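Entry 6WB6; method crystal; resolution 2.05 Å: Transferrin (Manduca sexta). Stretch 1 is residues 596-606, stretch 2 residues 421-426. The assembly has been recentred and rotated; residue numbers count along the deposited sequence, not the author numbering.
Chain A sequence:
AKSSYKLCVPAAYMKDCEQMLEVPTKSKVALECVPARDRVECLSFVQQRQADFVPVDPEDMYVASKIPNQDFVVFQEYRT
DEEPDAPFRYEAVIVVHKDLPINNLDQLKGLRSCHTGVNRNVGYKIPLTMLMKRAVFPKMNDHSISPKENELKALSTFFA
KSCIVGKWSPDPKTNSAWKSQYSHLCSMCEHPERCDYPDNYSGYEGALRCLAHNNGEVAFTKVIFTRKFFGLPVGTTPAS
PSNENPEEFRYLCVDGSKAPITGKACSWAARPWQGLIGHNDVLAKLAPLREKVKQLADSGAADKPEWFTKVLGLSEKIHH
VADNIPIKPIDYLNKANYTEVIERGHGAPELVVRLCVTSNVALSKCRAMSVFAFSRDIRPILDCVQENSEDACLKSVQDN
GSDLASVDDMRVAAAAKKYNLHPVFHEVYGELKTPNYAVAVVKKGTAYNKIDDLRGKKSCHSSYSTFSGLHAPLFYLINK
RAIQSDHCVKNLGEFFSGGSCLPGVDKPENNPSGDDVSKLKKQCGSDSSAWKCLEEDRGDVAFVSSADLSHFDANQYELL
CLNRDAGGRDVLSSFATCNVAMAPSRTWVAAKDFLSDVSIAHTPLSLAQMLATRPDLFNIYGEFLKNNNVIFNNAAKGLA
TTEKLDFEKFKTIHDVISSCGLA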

# COMPACT_ATOMS: atom_id res chain seq x y z
N SER A 596 1.91 -1.41 19.22
CA SER A 596 2.39 -0.06 18.94
C SER A 596 1.68 0.50 17.70
O SER A 596 1.16 -0.25 16.88
CB SER A 596 3.89 -0.05 18.70
OG SER A 596 4.18 -0.67 17.46
N ASP A 597 1.68 1.83 17.57
CA ASP A 597 1.12 2.44 16.38
C ASP A 597 1.85 1.97 15.12
O ASP A 597 1.22 1.74 14.08
CB ASP A 597 1.16 3.96 16.51
CG ASP A 597 0.13 4.47 17.52
OD1 ASP A 597 -0.56 3.63 18.11
OD2 ASP A 597 0.01 5.70 17.75
N VAL A 598 3.17 1.78 15.20
CA VAL A 598 3.92 1.25 14.07
C VAL A 598 3.41 -0.14 13.69
O VAL A 598 3.07 -0.41 12.53
CB VAL A 598 5.43 1.27 14.40
CG1 VAL A 598 6.24 0.50 13.37
CG2 VAL A 598 5.91 2.73 14.50
N SER A 599 3.28 -1.02 14.68
CA SER A 599 2.79 -2.36 14.39
C SER A 599 1.39 -2.35 13.79
O SER A 599 1.07 -3.20 12.95
CB SER A 599 2.83 -3.20 15.66
OG SER A 599 4.14 -3.67 15.90
N ILE A 600 0.56 -1.38 14.17
CA ILE A 600 -0.82 -1.34 13.70
C ILE A 600 -0.92 -0.72 12.32
O ILE A 600 -1.67 -1.19 11.45
CB ILE A 600 -1.68 -0.58 14.72
CG1 ILE A 600 -1.86 -1.45 15.98
CG2 ILE A 600 -3.02 -0.18 14.11
CD1 ILE A 600 -2.78 -0.85 17.01
N ALA A 601 -0.20 0.36 12.11
CA ALA A 601 -0.23 1.03 10.83
C ALA A 601 0.48 0.23 9.75
O ALA A 601 0.18 0.38 8.58
CB ALA A 601 0.41 2.42 10.95
N HIS A 602 1.44 -0.61 10.12
CA HIS A 602 2.37 -1.12 9.12
C HIS A 602 1.63 -1.85 8.01
O HIS A 602 1.75 -1.50 6.82
CB HIS A 602 3.42 -2.03 9.76
CG HIS A 602 4.41 -2.53 8.77
ND1 HIS A 602 4.24 -3.71 8.07
CD2 HIS A 602 5.57 -1.99 8.33
CE1 HIS A 602 5.26 -3.87 7.25
NE2 HIS A 602 6.08 -2.85 7.39
N THR A 603 0.87 -2.88 8.35
CA THR A 603 0.27 -3.71 7.31
C THR A 603 -0.70 -2.94 6.43
O THR A 603 -0.60 -3.05 5.19
CB THR A 603 -0.37 -4.95 7.91
OG1 THR A 603 0.66 -5.88 8.28
CG2 THR A 603 -1.34 -5.64 6.93
N PRO A 604 -1.64 -2.16 6.96
CA PRO A 604 -2.49 -1.37 6.05
C PRO A 604 -1.73 -0.38 5.20
O PRO A 604 -2.10 -0.19 4.03
CB PRO A 604 -3.48 -0.67 7.00
CG PRO A 604 -3.04 -1.01 8.38
CD PRO A 604 -2.21 -2.24 8.31
N LEU A 605 -0.69 0.28 5.73
CA LEU A 605 0.02 1.24 4.89
C LEU A 605 0.92 0.55 3.89
O LEU A 605 1.24 1.11 2.83
CB LEU A 605 0.85 2.23 5.72
CG LEU A 605 0.30 3.08 6.86
CD1 LEU A 605 1.29 4.22 7.13
CD2 LEU A 605 -1.08 3.65 6.60
N SER A 606 1.38 -0.67 4.21
CA SER A 606 2.12 -1.43 3.21
C SER A 606 1.18 -1.90 2.11
O SER A 606 1.57 -1.93 0.94
CB SER A 606 2.80 -2.63 3.84
OG SER A 606 3.76 -2.25 4.83
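Stretch 2 421-426: LHPVFH

Residues 597-606 form a helix that continues later in the chain. Ser-596 is its N-cap: Ser-596 OG accepts a hydrogen bond from Ser-599 N at 2.9 Å. The helix is kinked at Pro-604, whose nitrogen carries no hydrogen and makes no bond to the turn before. Stretch 2 is extended. It runs as a strand through Pro-423, Val-424 and Phe-425 to His-426 and beyond. Val-424 departs from regular strand geometry, with phi/psi of -110/-45°. The strand lies along the helix in nearly the same direction, with a signed crossing angle of -24° and a closest axis approach of 8.1 Å. The backbones come near each other at Asp-597 and Val-424, whose CA atoms are 5.9 Å apart. The contact buries 346 Å², both sides summed.

Val-424 and Phe-425 both point toward the helix, and they supply most of the strand's covered area. Pro-423 and His-426 point away. Val-424 sits over the first turns: its CG1 is 3.7 Å from Ala-601 CB and 3.8 Å from Ile-600 CG2. The same CG1 lies 3.6 Å from Asp-597 O.

Phe-425 (chi1 p) lies further along the helix. Its CZ is 3.5 Å from Pro-604 CG, and its CD1 is 4.1 Å from Ala-601 CB. Leu-605 starts sideways, but its end comes nearer, placing Leu-605 CD2 3.9 Å from Phe-425 CB. These contacts are apolar packing among buried residues.

The polar contact is at the start of the helix. The CA-to-CB bond of His-422 points sideways, yet its ring reaches Asp-597. His-422 NE2 donates a hydrogen bond to Asp-597 OD1 at 2.7 Å, with the acceptor at the ring edge, near its plane. Asp-597 OD2 is also close, 3.0 Å from His-422 NE2.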

# COMPACT_ATOMS: atom_id res chain seq x y z
N LEU A 421 -9.45 5.42 23.00
CA LEU A 421 -8.73 5.05 21.79
C LEU A 421 -8.08 6.29 21.20
O LEU A 421 -8.37 7.42 21.58
CB LEU A 421 -9.67 4.41 20.78
CG LEU A 421 -10.48 3.24 21.34
CD1 LEU A 421 -11.55 2.82 20.33
CD2 LEU A 421 -9.54 2.10 21.64
N HIS A 422 -7.21 6.07 20.21
CA HIS A 422 -6.50 7.16 19.57
C HIS A 422 -6.25 6.82 18.11
O HIS A 422 -6.08 5.65 17.75
CB HIS A 422 -5.17 7.42 20.29
CG HIS A 422 -4.13 6.37 20.04
ND1 HIS A 422 -4.05 5.21 20.78
CD2 HIS A 422 -3.12 6.31 19.14
CE1 HIS A 422 -3.03 4.48 20.35
NE2 HIS A 422 -2.45 5.13 19.35
N PRO A 423 -6.21 7.82 17.24
CA PRO A 423 -6.06 7.54 15.80
C PRO A 423 -4.67 7.07 15.48
O PRO A 423 -3.69 7.56 16.04
CB PRO A 423 -6.38 8.87 15.13
CG PRO A 423 -6.15 9.90 16.15
CD PRO A 423 -6.34 9.26 17.52
N VAL A 424 -4.57 6.11 14.56
CA VAL A 424 -3.30 5.57 14.11
C VAL A 424 -2.98 5.98 12.68
O VAL A 424 -1.85 6.35 12.37
CB VAL A 424 -3.27 4.03 14.25
CG1 VAL A 424 -1.98 3.43 13.61
CG2 VAL A 424 -3.38 3.62 15.70
N PHE A 425 -3.97 5.88 11.80
CA PHE A 425 -3.81 6.33 10.41
C PHE A 425 -5.19 6.64 9.87
O PHE A 425 -6.21 6.20 10.42
CB PHE A 425 -3.11 5.29 9.56
CG PHE A 425 -3.85 3.99 9.45
CD1 PHE A 425 -3.64 2.97 10.37
CD2 PHE A 425 -4.79 3.79 8.45
CE1 PHE A 425 -4.33 1.78 10.29
CE2 PHE A 425 -5.48 2.60 8.37
CZ PHE A 425 -5.25 1.60 9.29
N HIS A 426 -5.20 7.44 8.81
CA HIS A 426 -6.42 7.98 8.23
C HIS A 426 -6.31 7.92 6.72
O HIS A 426 -5.23 7.72 6.15
CB HIS A 426 -6.65 9.41 8.70
CG HIS A 426 -5.53 10.33 8.32
ND1 HIS A 426 -4.54 10.70 9.20
CD2 HIS A 426 -5.22 10.91 7.13
CE1 HIS A 426 -3.69 11.50 8.59
NE2 HIS A 426 -4.08 11.64 7.33